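Local coordinates for protein 5-carboxymethyl-2-hydroxymuconate semialdehyde dehydrogenase (Thermus thermophilus, PDB 2D4E) that probably oxidises 5-carboxymethyl-2-hydroxymuconate semialdehyde to the corresponding carboxylic acid, using NAD as the electron acceptor, at residues L93-L98 against E130-Y135; T158-A163 against A491-T496; E97-H102 against A209-E214. One frame throughout, in Å; residues are numbered along the deposited sequence.

Contact 1 (L93-L98 against E130-Y135); sequences LRIAEL and ENFAFY
E97 OE1 is gripped by one side-chain bond within its own helix: R94 NH1 donates to it over 2.7 Å at 143°, as part of a salt bridge. The acceptor lies close to the guanidinium plane, yet NH1 approaches from well above the carboxylate plane. L98 CD2 lies over one face of the same guanidinium, toward its rim. This ion pair sits on the flank of 93-98 that does not meet 130-135; across the contact there is no hydrogen bond at all, and the side chains that meet across it are apolar.

Its centre is a CH-pi contact. I95 CG2, anti to the backbone N, stands over the middle of the F132 ring, 3.5 Å from the centroid and only 2° off the ring normal. I95 CD1 reaches on toward the ring's far part, 4.0 Å from F132 CE2. Beside this pair A96 brings the backbones close (CA of A96 and CA of F132 5.5 Å apart): A96 CB meets F132 CB at 3.9 Å and A133 N at 4.0 Å. At the more exposed margin L93, whose CB points away from the partner, brings its CD2 to 4.2 Å from A133 CA. The helix axes accordingly approach to 7.9 Å and run nearly antiparallel, at 159°.

The pair belongs to the helical layer of this aldehyde dehydrogenase. I95 continues onto L212 of helix 203-214, F132 also packs on L92 and I99 of helix 85-101, and helix 118-136 also packs on helix 175-188, where F132 touches T180 and N131 ND2 bonds to T180 OG1.

Contact 2 (T158-A163 against A491-T496); sequences TVRVPA and ALDFYT
The R160 guanidinium has L492 over one face, its CB 4.2 Å above the plane and displaced toward the rim, while T496 OG1, D493 OD1 and a water lie near its edge. A second flat group, the Y495 ring, carries F494 CD1 over the centre of one face and A491 CB at its edge, and its OH bonds to E486.

R160 reaches the end of helix 488-495 by an extended chain from CG to NE, with CG anti to the carbonyl carbon. R160 NH1 is held twice: it donates to T496 OG1 at 3.0 Å, a bent bond of 137°, and to the water at 3.2 Å, which in turn donates to D493 O and T496 O. R160 NH2 forms a salt bridge with D493 OD1 at 3.2 Å, with the carboxylate plane turned 88° from the guanidinium and met from above. T496 OG1, in the crowded position between N and carbonyl carbon, donates to L492 O at 2.6 Å. That carbonyl also receives T496 N, so one oxygen ties both the backbone and the hydroxyl of the residue that leaves the helix.

Just past the end of the strand, A163 N donates to Y495 O over 3.0 Å at 156°, and P162 pairs with T496 as an antiparallel non-hydrogen-bonded bridge.

Strand 154-162 thus meets the junction where helix 488-495 becomes strand 496-504, its partner in a two-stranded antiparallel sheet. T158 O bonds to T147 of a neighbouring subunit and V161 packs on L454 of another, consistent with the oligomerisation arm typical of tetrameric aldehyde dehydrogenases.

Contact 3 (E97-H102 against A209-E214); sequences ELIEKH and AEILKE
The tight part of this contact is a small apolar patch centred on I211. I211 CG2, anti to the backbone N, presses on L98 CB at 3.6 Å and lies beside I99 CG1, whereas the other branch of I211 slides past H102 in the opposite direction, with I211 CG1 3.9 Å from H102 CD2. L98 also reaches E214: its CD1 rests on the backbone and aliphatic stem of E214, 3.6 Å from E214 C. Even here the helix axes stay 9.7 Å apart and cross at 128°, a spacing that the branched side chains fill.

Toward the solvent side the packing gives way to polar tips. E214, with CG anti to the backbone N and an extended chain beyond it, brings its carboxylate close to L98 CD2 and to two donors. H102 NE2 meets E214 OE2 tip to tip at 2.7 Å, on the syn lone pair, although the bond is bent to 140° and the oxygen lies somewhat out of the ring plane. The exposed K101, bent at chi3, crosses E214 at about a right angle and forms a salt bridge from K101 NZ to E214 OE1 at 3.0 Å, again syn. H102 ND1 also bonds to E105, so the imidazole is held by a carboxylate at each nitrogen, an arrangement that would be expected to stabilise its protonated form.

H102 stands where helix 85-101 ends and occupies the N-cap position of helix 103-114. I211 continues onto L106 of that helix, I99 reaches V125, A129 and F132 of helix 118-136, and on the far flank of helix 203-214 A209 and L212 rest against F222 of strand 222-224.

From the N terminus, helix 85-101 opens two contacts in turn. Contact 1 closes first, at 130-135, after 31 intervening residues that are mostly helical. Contact 3 starts from the same helix, sharing E97 and L98, but closes only at 209-214. Before it does, contact 2 opens at 158-163; its partner 491-496 comes 327 residues later, so contacts 2 and 3 cross, whereas contacts 1 and 2 follow in series. Contacts 1 and 3 touch through F132 with I99 and I95 with L212, so the two contacts pack against each other. Y135 OH meets A491 CB at 4.0 Å, joining contact 1 to the helix leading into the C-terminal strand.

Contact 1 (L93-L98 against E130-Y135)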
# COMPACT_ATOMS: atom_id res chain seq x y z
N LEU C 93 12.91 16.35 15.84
CA LEU C 93 13.72 17.30 15.08
C LEU C 93 14.64 18.10 16.00
O LEU C 93 15.75 18.48 15.61
CB LEU C 93 12.82 18.25 14.29
CG LEU C 93 12.07 17.59 13.13
CD1 LEU C 93 11.20 18.63 12.44
CD2 LEU C 93 13.07 16.97 12.15
N ARG C 94 14.18 18.36 17.22
CA ARG C 94 14.97 19.10 18.20
C ARG C 94 16.13 18.23 18.66
O ARG C 94 17.26 18.70 18.84
CB ARG C 94 14.10 19.50 19.39
CG ARG C 94 14.84 20.24 20.49
CD ARG C 94 15.55 21.48 19.97
NE ARG C 94 16.13 22.26 21.07
CZ ARG C 94 17.13 23.12 20.93
NH1 ARG C 94 17.68 23.33 19.74
NH2 ARG C 94 17.59 23.77 21.99
N ILE C 95 15.84 16.95 18.88
CA ILE C 95 16.84 15.98 19.30
C ILE C 95 17.91 15.86 18.22
O ILE C 95 19.09 15.85 18.52
CB ILE C 95 16.18 14.60 19.57
CG1 ILE C 95 15.32 14.67 20.83
CG2 ILE C 95 17.26 13.53 19.73
CD1 ILE C 95 14.52 13.41 21.11
N ALA C 96 17.48 15.77 16.96
CA ALA C 96 18.40 15.66 15.84
C ALA C 96 19.28 16.90 15.79
O ALA C 96 20.48 16.83 15.53
CB ALA C 96 17.63 15.51 14.54
N GLU C 97 18.66 18.05 16.03
CA GLU C 97 19.37 19.32 16.02
C GLU C 97 20.43 19.35 17.12
O GLU C 97 21.57 19.76 16.89
CB GLU C 97 18.37 20.47 16.21
CG GLU C 97 19.00 21.85 16.26
CD GLU C 97 17.97 22.97 16.28
OE1 GLU C 97 17.08 22.97 17.16
OE2 GLU C 97 18.04 23.86 15.40
N LEU C 98 20.06 18.91 18.32
CA LEU C 98 20.98 18.89 19.45
C LEU C 98 22.09 17.86 19.33
O LEU C 98 23.20 18.07 19.84
CB LEU C 98 20.21 18.70 20.76
CG LEU C 98 19.34 19.91 21.13
CD1 LEU C 98 18.56 19.63 22.40
CD2 LEU C 98 20.23 21.15 21.30
N GLU C 130 20.37 11.61 11.80
CA GLU C 130 19.48 11.26 10.69
C GLU C 130 18.37 10.30 11.12
O GLU C 130 17.27 10.34 10.58
CB GLU C 130 20.27 10.63 9.54
CG GLU C 130 19.40 10.10 8.40
CD GLU C 130 20.21 9.60 7.20
OE1 GLU C 130 21.17 8.82 7.41
OE2 GLU C 130 19.89 9.99 6.06
N ASN C 131 18.67 9.42 12.08
CA ASN C 131 17.68 8.48 12.56
C ASN C 131 16.47 9.25 13.10
O ASN C 131 15.32 8.90 12.83
CB ASN C 131 18.25 7.58 13.67
CG ASN C 131 19.15 6.47 13.12
OD1 ASN C 131 19.06 6.11 11.94
ND2 ASN C 131 20.00 5.92 13.97
N PHE C 132 16.73 10.31 13.86
CA PHE C 132 15.65 11.12 14.41
C PHE C 132 14.97 12.00 13.35
O PHE C 132 13.75 12.12 13.33
CB PHE C 132 16.15 12.00 15.56
CG PHE C 132 16.40 11.24 16.83
CD1 PHE C 132 17.66 10.74 17.13
CD2 PHE C 132 15.35 10.99 17.71
CE1 PHE C 132 17.88 10.00 18.29
CE2 PHE C 132 15.55 10.24 18.87
CZ PHE C 132 16.82 9.74 19.16
N ALA C 133 15.77 12.60 12.48
CA ALA C 133 15.21 13.44 11.43
C ALA C 133 14.33 12.61 10.51
O ALA C 133 13.29 13.08 10.02
CB ALA C 133 16.34 14.09 10.63
N PHE C 134 14.75 11.36 10.28
CA PHE C 134 14.03 10.43 9.42
C PHE C 134 12.66 10.05 10.00
O PHE C 134 11.63 10.28 9.37
CB PHE C 134 14.88 9.17 9.23
CG PHE C 134 14.22 8.11 8.39
CD1 PHE C 134 13.97 8.32 7.04
CD2 PHE C 134 13.85 6.89 8.96
CE1 PHE C 134 13.37 7.33 6.26
CE2 PHE C 134 13.25 5.89 8.19
CZ PHE C 134 13.02 6.11 6.83
N TYR C 135 12.65 9.46 11.19
CA TYR C 135 11.40 9.04 11.79
C TYR C 135 10.49 10.19 12.20
O TYR C 135 9.29 9.99 12.41
CB TYR C 135 11.66 8.11 12.97
CG TYR C 135 12.03 6.72 12.53
CD1 TYR C 135 13.36 6.27 12.60
CD2 TYR C 135 11.07 5.87 12.00
CE1 TYR C 135 13.71 4.99 12.15
CE2 TYR C 135 11.41 4.59 11.55
CZ TYR C 135 12.72 4.16 11.63
OH TYR C 135 13.04 2.89 11.22

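Contact 2 (T158-A163 against A491-T496)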
# COMPACT_ATOMS: atom_id res chain seq x y z
N THR C 158 -9.23 0.22 9.43
CA THR C 158 -8.18 -0.12 10.37
C THR C 158 -7.30 1.07 10.69
O THR C 158 -7.08 1.95 9.85
CB THR C 158 -7.29 -1.24 9.80
OG1 THR C 158 -6.75 -0.81 8.55
CG2 THR C 158 -8.09 -2.52 9.59
N VAL C 159 -6.81 1.10 11.93
CA VAL C 159 -5.92 2.15 12.38
C VAL C 159 -4.85 1.48 13.23
O VAL C 159 -4.97 0.31 13.58
CB VAL C 159 -6.67 3.21 13.23
CG1 VAL C 159 -7.77 3.86 12.40
CG2 VAL C 159 -7.25 2.56 14.48
N ARG C 160 -3.80 2.23 13.55
CA ARG C 160 -2.72 1.72 14.38
C ARG C 160 -2.60 2.64 15.60
O ARG C 160 -2.79 3.85 15.49
CB ARG C 160 -1.39 1.73 13.61
CG ARG C 160 -1.29 0.75 12.47
CD ARG C 160 0.00 1.00 11.69
NE ARG C 160 0.31 -0.10 10.78
CZ ARG C 160 0.68 -1.32 11.17
NH1 ARG C 160 0.80 -1.61 12.46
NH2 ARG C 160 0.93 -2.25 10.26
N VAL C 161 -2.27 2.05 16.75
CA VAL C 161 -2.10 2.80 17.98
C VAL C 161 -0.79 2.40 18.65
O VAL C 161 -0.30 1.28 18.48
CB VAL C 161 -3.28 2.56 18.97
CG1 VAL C 161 -4.60 2.99 18.33
CG2 VAL C 161 -3.34 1.08 19.37
N PRO C 162 -0.18 3.33 19.42
CA PRO C 162 1.08 3.06 20.12
C PRO C 162 0.96 1.75 20.92
O PRO C 162 -0.01 1.57 21.66
CB PRO C 162 1.25 4.27 21.02
CG PRO C 162 0.59 5.38 20.22
CD PRO C 162 -0.65 4.70 19.68
N ALA C 163 1.93 0.85 20.78
CA ALA C 163 1.88 -0.43 21.47
C ALA C 163 2.21 -0.41 22.97
O ALA C 163 1.68 -1.22 23.74
CB ALA C 163 2.76 -1.44 20.76
N ALA C 491 8.85 -0.62 10.55
CA ALA C 491 9.03 -0.53 11.99
C ALA C 491 7.67 -0.45 12.68
O ALA C 491 7.51 -0.90 13.81
CB ALA C 491 9.87 0.70 12.34
N LEU C 492 6.68 0.12 11.99
CA LEU C 492 5.33 0.27 12.54
C LEU C 492 4.71 -1.03 13.01
O LEU C 492 3.98 -1.06 14.00
CB LEU C 492 4.38 0.89 11.52
CG LEU C 492 4.38 2.40 11.32
CD1 LEU C 492 3.39 2.73 10.20
CD2 LEU C 492 3.98 3.12 12.61
N ASP C 493 4.99 -2.12 12.29
CA ASP C 493 4.42 -3.41 12.65
C ASP C 493 4.83 -3.89 14.02
O ASP C 493 4.15 -4.73 14.62
CB ASP C 493 4.79 -4.45 11.59
CG ASP C 493 3.82 -4.44 10.43
OD1 ASP C 493 2.66 -4.87 10.63
OD2 ASP C 493 4.21 -3.98 9.33
N PHE C 494 5.94 -3.37 14.54
CA PHE C 494 6.38 -3.76 15.86
C PHE C 494 5.99 -2.75 16.93
O PHE C 494 5.49 -3.14 17.99
CB PHE C 494 7.90 -3.96 15.89
CG PHE C 494 8.46 -4.16 17.28
CD1 PHE C 494 9.06 -3.10 17.96
CD2 PHE C 494 8.37 -5.40 17.91
CE1 PHE C 494 9.56 -3.28 19.26
CE2 PHE C 494 8.86 -5.59 19.20
CZ PHE C 494 9.46 -4.52 19.88
N TYR C 495 6.20 -1.47 16.66
CA TYR C 495 5.91 -0.42 17.63
C TYR C 495 4.45 -0.02 17.80
O TYR C 495 4.13 0.71 18.74
CB TYR C 495 6.74 0.83 17.31
CG TYR C 495 8.24 0.60 17.35
CD1 TYR C 495 8.98 0.46 16.17
CD2 TYR C 495 8.91 0.50 18.57
CE1 TYR C 495 10.36 0.23 16.21
CE2 TYR C 495 10.29 0.26 18.62
CZ TYR C 495 11.00 0.13 17.44
OH TYR C 495 12.36 -0.10 17.49
N THR C 496 3.57 -0.48 16.92
CA THR C 496 2.15 -0.14 17.02
C THR C 496 1.27 -1.38 16.93
O THR C 496 1.74 -2.45 16.55
CB THR C 496 1.72 0.86 15.91
OG1 THR C 496 1.75 0.20 14.63
CG2 THR C 496 2.64 2.06 15.87
O HOH W 1 1.15 -4.27 14.15

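Contact 3 (E97-H102 against A209-E214)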
# COMPACT_ATOMS: atom_id res chain seq x y z
N GLU C 97 18.66 18.05 16.03
CA GLU C 97 19.37 19.32 16.02
C GLU C 97 20.43 19.35 17.12
O GLU C 97 21.57 19.76 16.89
CB GLU C 97 18.37 20.47 16.21
CG GLU C 97 19.00 21.85 16.26
CD GLU C 97 17.97 22.97 16.28
OE1 GLU C 97 17.08 22.97 17.16
OE2 GLU C 97 18.04 23.86 15.40
N LEU C 98 20.06 18.91 18.32
CA LEU C 98 20.98 18.89 19.45
C LEU C 98 22.09 17.86 19.33
O LEU C 98 23.20 18.07 19.84
CB LEU C 98 20.21 18.70 20.76
CG LEU C 98 19.34 19.91 21.13
CD1 LEU C 98 18.56 19.63 22.40
CD2 LEU C 98 20.23 21.15 21.30
N ILE C 99 21.81 16.74 18.67
CA ILE C 99 22.84 15.72 18.45
C ILE C 99 23.91 16.36 17.56
O ILE C 99 25.11 16.20 17.79
CB ILE C 99 22.25 14.46 17.75
CG1 ILE C 99 21.42 13.65 18.75
CG2 ILE C 99 23.37 13.60 17.17
CD1 ILE C 99 20.71 12.45 18.14
N GLU C 100 23.46 17.10 16.56
CA GLU C 100 24.37 17.78 15.65
C GLU C 100 25.21 18.83 16.38
O GLU C 100 26.41 18.98 16.10
CB GLU C 100 23.59 18.43 14.50
CG GLU C 100 22.97 17.41 13.55
CD GLU C 100 21.98 18.02 12.56
OE1 GLU C 100 21.40 17.25 11.76
OE2 GLU C 100 21.78 19.25 12.57
N LYS C 101 24.60 19.52 17.33
CA LYS C 101 25.30 20.56 18.09
C LYS C 101 26.36 19.97 19.01
O LYS C 101 27.38 20.61 19.28
CB LYS C 101 24.31 21.39 18.92
CG LYS C 101 24.87 22.75 19.32
CD LYS C 101 23.99 23.49 20.32
CE LYS C 101 24.16 22.91 21.72
NZ LYS C 101 23.49 23.75 22.76
N HIS C 102 26.11 18.76 19.50
CA HIS C 102 27.06 18.10 20.39
C HIS C 102 27.81 17.00 19.65
O HIS C 102 28.42 16.14 20.28
CB HIS C 102 26.31 17.49 21.58
CG HIS C 102 25.61 18.49 22.44
ND1 HIS C 102 26.26 19.25 23.39
CD2 HIS C 102 24.31 18.88 22.48
CE1 HIS C 102 25.39 20.06 23.98
NE2 HIS C 102 24.20 19.85 23.44
N ALA C 209 21.19 10.87 26.96
CA ALA C 209 20.13 11.25 27.89
C ALA C 209 20.23 12.75 28.19
O ALA C 209 19.21 13.43 28.29
CB ALA C 209 20.25 10.46 29.18
N GLU C 210 21.45 13.26 28.31
CA GLU C 210 21.63 14.68 28.59
C GLU C 210 20.99 15.49 27.47
O GLU C 210 20.27 16.45 27.72
CB GLU C 210 23.12 15.04 28.68
CG GLU C 210 23.85 14.39 29.85
CD GLU C 210 25.27 14.89 30.00
OE1 GLU C 210 26.01 14.33 30.84
OE2 GLU C 210 25.65 15.85 29.29
N ILE C 211 21.25 15.06 26.24
CA ILE C 211 20.70 15.73 25.07
C ILE C 211 19.18 15.66 25.03
O ILE C 211 18.52 16.66 24.76
CB ILE C 211 21.31 15.14 23.79
CG1 ILE C 211 22.80 15.49 23.72
CG2 ILE C 211 20.56 15.66 22.56
CD1 ILE C 211 23.55 14.83 22.59
N LEU C 212 18.61 14.49 25.29
CA LEU C 212 17.16 14.38 25.27
C LEU C 212 16.56 15.27 26.35
O LEU C 212 15.44 15.77 26.20
CB LEU C 212 16.70 12.93 25.47
CG LEU C 212 16.46 12.20 24.14
CD1 LEU C 212 17.74 12.20 23.30
CD2 LEU C 212 15.99 10.78 24.41
N LYS C 213 17.30 15.48 27.44
CA LYS C 213 16.81 16.35 28.50
C LYS C 213 16.94 17.80 28.03
O LYS C 213 16.12 18.64 28.38
CB LYS C 213 17.61 16.15 29.79
CG LYS C 213 17.19 17.11 30.91
CD LYS C 213 18.01 16.88 32.18
CE LYS C 213 17.74 17.96 33.23
NZ LYS C 213 16.32 18.00 33.68
N GLU C 214 17.97 18.08 27.25
CA GLU C 214 18.17 19.42 26.73
C GLU C 214 17.07 19.72 25.71
O GLU C 214 16.73 20.88 25.48
CB GLU C 214 19.54 19.56 26.06
CG GLU C 214 19.84 20.99 25.60
CD GLU C 214 21.19 21.14 24.91
OE1 GLU C 214 21.52 22.27 24.49
OE2 GLU C 214 21.93 20.14 24.79